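AcRAF (Thiomonas intermedia, PDB 4LOW) is a pterin-4a-carbinolamine dehydratase-like protein that serves as a RuBisCO assembly factor in the alpha-carboxysome. Local coordinates at residues P16-Y27 with T55-A64; A36-Q46 with A73-L84. All coordinates share one frame; numbering follows the deposited sequence. Where two conformers were deposited one is given.

Contact 1. Residues P16-Y27 with T55-A64. With FMT (formic acid), chain C.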
# COMPACT_ATOMS: atom_id res chain seq x y z
N PRO A 16 20.16 0.01 7.05
CA PRO A 16 19.75 -0.85 5.93
C PRO A 16 18.30 -1.26 5.92
O PRO A 16 17.69 -1.50 6.95
CB PRO A 16 20.67 -2.06 6.04
CG PRO A 16 21.19 -2.04 7.43
CD PRO A 16 21.33 -0.58 7.75
N MET A 17 17.73 -1.33 4.71
CA MET A 17 16.37 -1.80 4.49
C MET A 17 16.45 -2.84 3.41
O MET A 17 17.46 -2.91 2.69
CB MET A 17 15.42 -0.67 4.06
CG MET A 17 15.16 0.35 5.15
SD MET A 17 14.50 1.89 4.50
CE MET A 17 16.00 2.62 3.77
N LEU A 18 15.42 -3.69 3.33
CA LEU A 18 15.28 -4.61 2.20
C LEU A 18 14.12 -4.07 1.35
O LEU A 18 13.07 -3.74 1.89
CB LEU A 18 14.93 -6.02 2.62
CG LEU A 18 16.05 -6.77 3.32
CD1 LEU A 18 15.53 -8.08 3.87
CD2 LEU A 18 17.27 -6.98 2.37
N PHE A 19 14.29 -4.01 0.02
CA PHE A 19 13.28 -3.44 -0.85
C PHE A 19 12.99 -4.44 -1.96
O PHE A 19 13.94 -4.99 -2.56
CB PHE A 19 13.79 -2.10 -1.46
CG PHE A 19 12.90 -1.61 -2.59
CD1 PHE A 19 11.76 -0.88 -2.31
CD2 PHE A 19 13.19 -1.94 -3.91
CE1 PHE A 19 10.87 -0.56 -3.33
CE2 PHE A 19 12.27 -1.66 -4.91
CZ PHE A 19 11.12 -0.98 -4.62
N LYS A 20 11.71 -4.61 -2.35
CA LYS A 20 11.45 -5.38 -3.55
C LYS A 20 10.16 -4.93 -4.17
O LYS A 20 9.17 -4.65 -3.49
CB LYS A 20 11.37 -6.89 -3.24
CG LYS A 20 11.25 -7.77 -4.48
CD LYS A 20 11.51 -9.23 -4.11
CE LYS A 20 11.15 -10.14 -5.23
NZ LYS A 20 11.48 -11.56 -4.85
N ARG A 21 10.15 -4.91 -5.50
CA ARG A 21 8.94 -4.64 -6.30
C ARG A 21 8.40 -5.92 -6.90
O ARG A 21 9.15 -6.72 -7.48
CB ARG A 21 9.31 -3.66 -7.41
CG ARG A 21 8.19 -3.36 -8.41
CD ARG A 21 8.70 -2.46 -9.53
NE ARG A 21 7.61 -1.95 -10.40
CZ ARG A 21 6.92 -0.85 -10.15
NH1 ARG A 21 7.15 -0.15 -9.04
NH2 ARG A 21 6.02 -0.42 -11.03
N PHE A 22 7.12 -6.12 -6.76
CA PHE A 22 6.42 -7.26 -7.34
C PHE A 22 5.46 -6.73 -8.36
O PHE A 22 4.66 -5.86 -8.03
CB PHE A 22 5.64 -7.98 -6.23
CG PHE A 22 6.51 -8.64 -5.18
CD1 PHE A 22 7.03 -7.90 -4.12
CD2 PHE A 22 6.85 -9.98 -5.29
CE1 PHE A 22 7.87 -8.53 -3.17
CE2 PHE A 22 7.65 -10.59 -4.32
CZ PHE A 22 8.16 -9.86 -3.29
N ALA A 23 5.42 -7.28 -9.56
CA ALA A 23 4.47 -6.84 -10.58
C ALA A 23 3.58 -8.01 -10.97
O ALA A 23 4.01 -9.18 -10.96
CB ALA A 23 5.22 -6.30 -11.79
N PHE A 24 2.32 -7.71 -11.30
CA PHE A 24 1.31 -8.72 -11.57
C PHE A 24 0.59 -8.41 -12.87
O PHE A 24 0.57 -7.27 -13.31
CB PHE A 24 0.31 -8.78 -10.40
CG PHE A 24 0.98 -9.12 -9.09
CD1 PHE A 24 1.24 -10.43 -8.73
CD2 PHE A 24 1.40 -8.12 -8.25
CE1 PHE A 24 1.91 -10.73 -7.52
CE2 PHE A 24 2.06 -8.41 -7.04
CZ PHE A 24 2.32 -9.71 -6.71
N GLY A 25 -0.06 -9.43 -13.44
CA GLY A 25 -0.75 -9.25 -14.70
C GLY A 25 -2.11 -8.62 -14.63
O GLY A 25 -2.68 -8.35 -15.68
N SER A 26 -2.70 -8.46 -13.44
CA SER A 26 -4.04 -7.94 -13.30
C SER A 26 -4.26 -7.43 -11.91
O SER A 26 -3.56 -7.86 -10.99
CB SER A 26 -5.06 -9.06 -13.56
OG SER A 26 -4.90 -10.09 -12.59
N TYR A 27 -5.33 -6.67 -11.77
CA TYR A 27 -5.75 -6.22 -10.44
C TYR A 27 -6.07 -7.42 -9.55
O TYR A 27 -5.68 -7.42 -8.39
CB TYR A 27 -7.00 -5.32 -10.53
CG TYR A 27 -7.51 -4.91 -9.16
CD1 TYR A 27 -6.89 -3.90 -8.44
CD2 TYR A 27 -8.53 -5.62 -8.52
CE1 TYR A 27 -7.30 -3.57 -7.14
CE2 TYR A 27 -8.96 -5.29 -7.24
CZ TYR A 27 -8.33 -4.27 -6.55
OH TYR A 27 -8.70 -3.92 -5.28
N THR A 55 -2.34 -0.62 -9.29
CA THR A 55 -3.23 -1.74 -9.67
C THR A 55 -2.48 -2.99 -10.08
O THR A 55 -3.05 -4.08 -10.01
CB THR A 55 -4.19 -1.32 -10.76
OG1 THR A 55 -3.41 -0.92 -11.86
CG2 THR A 55 -5.09 -0.21 -10.32
N THR A 56 -1.23 -2.85 -10.51
CA THR A 56 -0.47 -3.98 -11.09
C THR A 56 0.89 -4.17 -10.45
O THR A 56 1.69 -4.98 -10.93
CB THR A 56 -0.33 -3.85 -12.62
OG1 THR A 56 0.38 -2.65 -12.90
CG2 THR A 56 -1.66 -3.87 -13.34
N TYR A 57 1.15 -3.54 -9.30
CA TYR A 57 2.46 -3.69 -8.69
C TYR A 57 2.40 -3.34 -7.22
O TYR A 57 1.51 -2.56 -6.79
CB TYR A 57 3.55 -2.81 -9.40
CG TYR A 57 3.17 -1.37 -9.53
CD1 TYR A 57 3.34 -0.49 -8.46
CD2 TYR A 57 2.53 -0.89 -10.67
CE1 TYR A 57 2.92 0.83 -8.54
CE2 TYR A 57 2.10 0.44 -10.76
CZ TYR A 57 2.29 1.28 -9.68
OH TYR A 57 1.88 2.59 -9.81
N VAL A 58 3.35 -3.88 -6.47
CA VAL A 58 3.44 -3.64 -5.03
C VAL A 58 4.91 -3.54 -4.69
O VAL A 58 5.69 -4.45 -5.00
CB VAL A 58 2.82 -4.82 -4.24
CG1 VAL A 58 2.95 -4.57 -2.73
CG2 VAL A 58 1.37 -5.07 -4.62
N ASN A 59 5.31 -2.44 -4.06
CA ASN A 59 6.67 -2.20 -3.63
C ASN A 59 6.74 -2.33 -2.11
O ASN A 59 5.99 -1.64 -1.41
CB ASN A 59 7.05 -0.77 -3.98
CG ASN A 59 6.96 -0.48 -5.46
OD1 ASN A 59 7.73 -1.00 -6.28
ND2 ASN A 59 6.03 0.42 -5.84
N ILE A 60 7.59 -3.20 -1.59
CA ILE A 60 7.64 -3.44 -0.16
C ILE A 60 9.00 -3.07 0.40
O ILE A 60 10.04 -3.42 -0.17
CB ILE A 60 7.36 -4.93 0.08
CG1 ILE A 60 6.00 -5.31 -0.52
CG2 ILE A 60 7.43 -5.26 1.60
CD1 ILE A 60 5.69 -6.76 -0.49
N THR A 61 8.99 -2.39 1.55
CA THR A 61 10.21 -2.00 2.24
C THR A 61 10.20 -2.60 3.62
O THR A 61 9.24 -2.40 4.36
CB THR A 61 10.26 -0.46 2.36
OG1 THR A 61 10.17 0.08 1.06
CG2 THR A 61 11.54 0.01 3.00
N LEU A 62 11.27 -3.34 3.98
CA LEU A 62 11.36 -3.95 5.30
C LEU A 62 12.48 -3.27 6.03
O LEU A 62 13.56 -3.08 5.47
CB LEU A 62 11.69 -5.45 5.19
CG LEU A 62 10.78 -6.26 4.29
CD1 LEU A 62 11.23 -7.73 4.20
CD2 LEU A 62 9.30 -6.17 4.70
N ASP A 63 12.26 -2.93 7.31
CA ASP A 63 13.30 -2.26 8.08
C ASP A 63 13.92 -3.20 9.05
O ASP A 63 13.33 -4.24 9.35
CB ASP A 63 12.77 -0.99 8.78
CG ASP A 63 11.55 -1.11 9.67
OD1 ASP A 63 10.87 -2.15 9.60
OD2 ASP A 63 11.21 -0.12 10.36
N ALA A 64 15.12 -2.83 9.53
CA ALA A 64 15.91 -3.56 10.50
C ALA A 64 15.19 -3.51 11.85
O ALA A 64 14.77 -2.43 12.28
CB ALA A 64 17.30 -2.95 10.60
C FMT C . 13.84 -5.00 -6.68
O1 FMT C . 12.63 -5.21 -6.96
O2 FMT C . 14.47 -5.92 -5.90
O HOH W 1 16.12 -0.28 8.83

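Contact 2. Residues A36-Q46 with A73-L84. With FMT (formic acid), chain F; FMT (formic acid), chain D.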
# COMPACT_ATOMS: atom_id res chain seq x y z
N ALA A 36 -3.10 -11.43 0.95
CA ALA A 36 -2.26 -12.47 1.58
C ALA A 36 -1.12 -11.83 2.42
O ALA A 36 -0.77 -12.31 3.50
CB ALA A 36 -1.67 -13.39 0.52
N LEU A 37 -0.61 -10.70 1.98
CA LEU A 37 0.44 -9.99 2.70
C LEU A 37 -0.11 -9.49 4.02
O LEU A 37 0.60 -9.58 5.05
CB LEU A 37 0.97 -8.87 1.77
CG LEU A 37 2.04 -7.92 2.29
CD1 LEU A 37 3.35 -8.66 2.68
CD2 LEU A 37 2.39 -6.87 1.26
N ALA A 38 -1.34 -8.98 4.05
CA ALA A 38 -1.92 -8.55 5.31
C ALA A 38 -2.03 -9.75 6.25
O ALA A 38 -1.65 -9.64 7.43
CB ALA A 38 -3.28 -7.96 5.04
N ALA A 39 -2.49 -10.92 5.75
CA ALA A 39 -2.61 -12.10 6.59
C ALA A 39 -1.25 -12.51 7.15
O ALA A 39 -1.15 -12.87 8.34
CB ALA A 39 -3.25 -13.25 5.80
N LEU A 40 -0.20 -12.44 6.34
CA LEU A 40 1.15 -12.77 6.78
C LEU A 40 1.63 -11.86 7.91
O LEU A 40 2.23 -12.35 8.88
CB LEU A 40 2.10 -12.68 5.58
CG LEU A 40 3.58 -12.89 5.95
CD1 LEU A 40 3.83 -14.32 6.47
CD2 LEU A 40 4.42 -12.62 4.77
N SER A 41 1.42 -10.57 7.79
CA SER A 41 1.84 -9.60 8.80
C SER A 41 1.17 -9.84 10.10
O SER A 41 1.79 -9.73 11.18
CB SER A 41 1.53 -8.18 8.32
OG SER A 41 2.65 -7.70 7.60
N GLU A 42 -0.10 -10.21 10.05
CA GLU A 42 -0.86 -10.49 11.27
C GLU A 42 -0.38 -11.81 11.89
O GLU A 42 -0.25 -11.89 13.12
CB GLU A 42 -2.35 -10.56 10.95
CG GLU A 42 -2.92 -9.22 10.53
CD GLU A 42 -4.10 -9.28 9.58
OE1 GLU A 42 -4.65 -10.39 9.37
OE2 GLU A 42 -4.46 -8.22 9.02
N GLU A 43 -0.09 -12.83 11.06
CA GLU A 43 0.40 -14.13 11.50
C GLU A 43 1.70 -14.02 12.27
O GLU A 43 1.91 -14.71 13.29
CB GLU A 43 0.62 -15.05 10.28
CG GLU A 43 0.86 -16.51 10.65
CD GLU A 43 -0.34 -17.15 11.33
OE1 GLU A 43 -1.48 -16.68 11.07
OE2 GLU A 43 -0.14 -18.11 12.10
N THR A 44 2.61 -13.22 11.75
CA THR A 44 3.96 -13.03 12.28
C THR A 44 4.09 -11.90 13.29
O THR A 44 5.07 -11.88 14.05
CB THR A 44 4.91 -12.78 11.11
OG1 THR A 44 4.50 -11.56 10.46
CG2 THR A 44 4.95 -13.93 10.11
N GLY A 45 3.15 -10.95 13.26
CA GLY A 45 3.22 -9.74 14.07
C GLY A 45 4.30 -8.82 13.51
O GLY A 45 4.71 -7.85 14.16
N GLN A 46 4.78 -9.11 12.27
CA GLN A 46 5.83 -8.34 11.60
C GLN A 46 5.16 -7.56 10.51
O GLN A 46 4.40 -8.11 9.72
CB GLN A 46 6.94 -9.23 11.00
CG GLN A 46 7.82 -9.96 12.02
CD GLN A 46 8.71 -10.96 11.33
OE1 GLN A 46 8.34 -12.12 11.13
NE2 GLN A 46 9.86 -10.51 10.85
N ALA A 73 15.33 -12.70 10.86
CA ALA A 73 13.89 -12.57 11.03
C ALA A 73 13.32 -11.75 9.86
O ALA A 73 12.29 -12.13 9.30
CB ALA A 73 13.55 -11.89 12.35
N GLU A 74 14.04 -10.68 9.43
CA GLU A 74 13.62 -9.83 8.30
C GLU A 74 13.75 -10.59 6.99
O GLU A 74 12.84 -10.56 6.17
CB GLU A 74 14.44 -8.54 8.23
CG GLU A 74 14.25 -7.66 9.46
CD GLU A 74 15.29 -7.84 10.54
OE1 GLU A 74 15.60 -8.99 10.93
OE2 GLU A 74 15.83 -6.81 11.00
N ARG A 75 14.85 -11.37 6.85
CA ARG A 75 15.01 -12.15 5.63
C ARG A 75 13.99 -13.28 5.55
O ARG A 75 13.55 -13.62 4.45
CB ARG A 75 16.44 -12.70 5.51
CG ARG A 75 17.48 -11.61 5.47
CD ARG A 75 18.87 -12.14 5.15
NE ARG A 75 19.85 -11.06 5.21
CZ ARG A 75 20.08 -10.18 4.23
NH1 ARG A 75 19.39 -10.24 3.10
NH2 ARG A 75 20.99 -9.23 4.39
N ALA A 76 13.61 -13.87 6.70
CA ALA A 76 12.60 -14.94 6.65
C ALA A 76 11.23 -14.37 6.27
O ALA A 76 10.48 -15.01 5.52
CB ALA A 76 12.52 -15.66 7.99
N PHE A 77 10.94 -13.14 6.73
CA PHE A 77 9.69 -12.48 6.33
C PHE A 77 9.67 -12.23 4.82
O PHE A 77 8.72 -12.58 4.13
CB PHE A 77 9.52 -11.16 7.12
CG PHE A 77 8.18 -10.51 6.87
CD1 PHE A 77 8.00 -9.62 5.82
CD2 PHE A 77 7.08 -10.81 7.68
CE1 PHE A 77 6.75 -9.03 5.57
CE2 PHE A 77 5.84 -10.20 7.45
CZ PHE A 77 5.67 -9.35 6.39
N ALA A 78 10.80 -11.72 4.31
CA ALA A 78 10.96 -11.49 2.89
C ALA A 78 10.73 -12.78 2.07
O ALA A 78 10.04 -12.76 1.06
CB ALA A 78 12.33 -10.91 2.61
N ALA A 79 11.27 -13.91 2.53
CA ALA A 79 11.09 -15.16 1.81
C ALA A 79 9.62 -15.63 1.86
O ALA A 79 9.14 -16.21 0.90
CB ALA A 79 12.00 -16.23 2.40
N ARG A 80 8.92 -15.40 2.95
CA ARG A 80 7.51 -15.79 2.96
C ARG A 80 6.72 -14.88 2.01
O ARG A 80 5.83 -15.38 1.29
CB ARG A 80 6.94 -15.82 4.37
CG ARG A 80 7.44 -17.02 5.18
CD ARG A 80 7.28 -16.79 6.65
NE ARG A 80 5.93 -17.05 7.10
CZ ARG A 80 5.59 -17.15 8.38
NH1 ARG A 80 6.51 -17.02 9.33
NH2 ARG A 80 4.34 -17.38 8.73
N VAL A 81 7.09 -13.56 1.91
CA VAL A 81 6.42 -12.67 0.95
C VAL A 81 6.66 -13.22 -0.47
O VAL A 81 5.71 -13.34 -1.26
CB VAL A 81 6.94 -11.26 1.06
CG1 VAL A 81 6.41 -10.39 -0.08
CG2 VAL A 81 6.57 -10.64 2.39
N ASP A 82 7.92 -13.64 -0.79
CA ASP A 82 8.19 -14.23 -2.10
C ASP A 82 7.29 -15.46 -2.36
O ASP A 82 6.79 -15.63 -3.47
CB ASP A 82 9.64 -14.67 -2.20
CG ASP A 82 10.62 -13.54 -2.32
OD1 ASP A 82 10.18 -12.39 -2.47
OD2 ASP A 82 11.82 -13.81 -2.24
N ALA A 83 7.08 -16.30 -1.33
CA ALA A 83 6.24 -17.48 -1.51
C ALA A 83 4.79 -17.10 -1.78
O ALA A 83 4.11 -17.84 -2.50
CB ALA A 83 6.33 -18.39 -0.30
N LEU A 84 4.30 -15.97 -1.22
CA LEU A 84 2.93 -15.53 -1.51
C LEU A 84 2.81 -15.09 -2.96
O LEU A 84 1.72 -15.19 -3.54
CB LEU A 84 2.53 -14.35 -0.62
CG LEU A 84 2.52 -14.58 0.90
CD1 LEU A 84 2.19 -13.28 1.63
CD2 LEU A 84 1.57 -15.70 1.30
C FMT F . 15.85 -12.62 1.68
O1 FMT F . 15.22 -13.64 2.01
O2 FMT F . 17.18 -12.60 2.02
C FMT D . 16.96 -10.63 13.39
O1 FMT D . 16.01 -10.02 13.88
O2 FMT D . 16.90 -12.02 13.43
O HOH W 2 10.43 -13.79 10.52

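Contact 1. Residues P16-Y27 with T55-A64
R21 and N59 make the one side-chain hydrogen bond between antiparallel strands 17-23 and 57-63, at the middle of the four-stranded sheet of the pterin-dehydratase fold. NH1 of R21 donates to OD1 of N59 at 2.9 Å, on an in-plane lone pair, but the bond is bent (132° at the hydrogen). With CG anti to the backbone N (chi1 175°) and an extended chain, R21 also lays its guanidinium over one face of the Y57 ring, planes about 20° apart; NH2 comes to 3.4 Å from Y57 CG, an off-centre cation-pi contact. Backbone bonds join the pairs L18 with L62, K20 with I60 and F22 with V58, and F24 N adds one to T56 O. On the face shared with R21, the F19 ring lies alongside the N59 amide and meets T61 OG1 at its edge. Replacing F19 by an alanine would probably uncover N59 CB and leave the T61 hydroxyl without its aromatic neighbour. The opposite face, of L18, F22, V58, I60 and L62, is largely apolar, as suits its cover by helices 27-44 and 72-84; K20 is the exception, carrying NZ to D82 and H5 O. There I60 CD1 rests 3.9 Å from F22 CE1, and F24, just past the strand, turns its ring to V58, CE2 touching CG2. Beyond the strands a water bridges the two segments, donating to P16 O and accepting from A64 N at 2.8 Å.

Contact 2. Residues A36-Q46 with A73-L84
F77 presents one face of its ring to L40, whose CD2 stands 4.1 Å from the ring centroid in a CH-pi contact, while T44 OG1 lies in the ring plane at the edge, 3.6 Å from CE2. In this alpha-beta fold, segments 36-44 and 73-84 of helices 27-44 and 72-84 run near-antiparallel at 149°, their axes approaching to 10.3 Å. S41 OG also lies at the ring edge, by CZ. Both hydroxyls are engaged within their own segment, so they can border an aromatic ring: S41 OG donates to Q46 O, and T44 OG1 donates to L40 O while accepting from Q46 N in an ST turn. The R80 guanidinium takes T44 CG2 over one face, a methyl suited to a flat group, with NH1 at 3.5 Å. T44 owes this double role to its first torsion (chi1 62°), which sets OG1 between the backbone N and carbonyl carbon and leaves CG2 pointing to R80. L40 is the knob of a knobs-into-holes fit, set among F77, R80, V81 and L84, and its branched tip fills the hole, CD2 reaching V81 CG2 at 3.8 Å. L84 CD1 packs on A36 CB, the small alanine letting the helices draw near. Q46 runs alongside F77 the opposite way, its NE2 giving a weak hydrogen bond to A73 O at 3.3 Å, while one water donates to Q46 OE1 and A73 O.

Contact 1 is the central strand pair of the sheet and contact 2 the helix pair laid over one side of it, their centres 12 Å apart. Along the chain the segments alternate: strand 17-23 leads into helix 27-44, and strand 57-63 precedes helix 72-84, so each contact joins the first half of the chain to the second. The layers meet directly. L37 and V81 rest on I60, F77 and A78 on L62, and a salt bridge of 2.8 Å links K20 NZ to D82 OD1. Y27 OH is hydrogen-bonded to E42 OE2 of the second subunit, so both contacts border the subunit interface as well as the layer between sheet and helices.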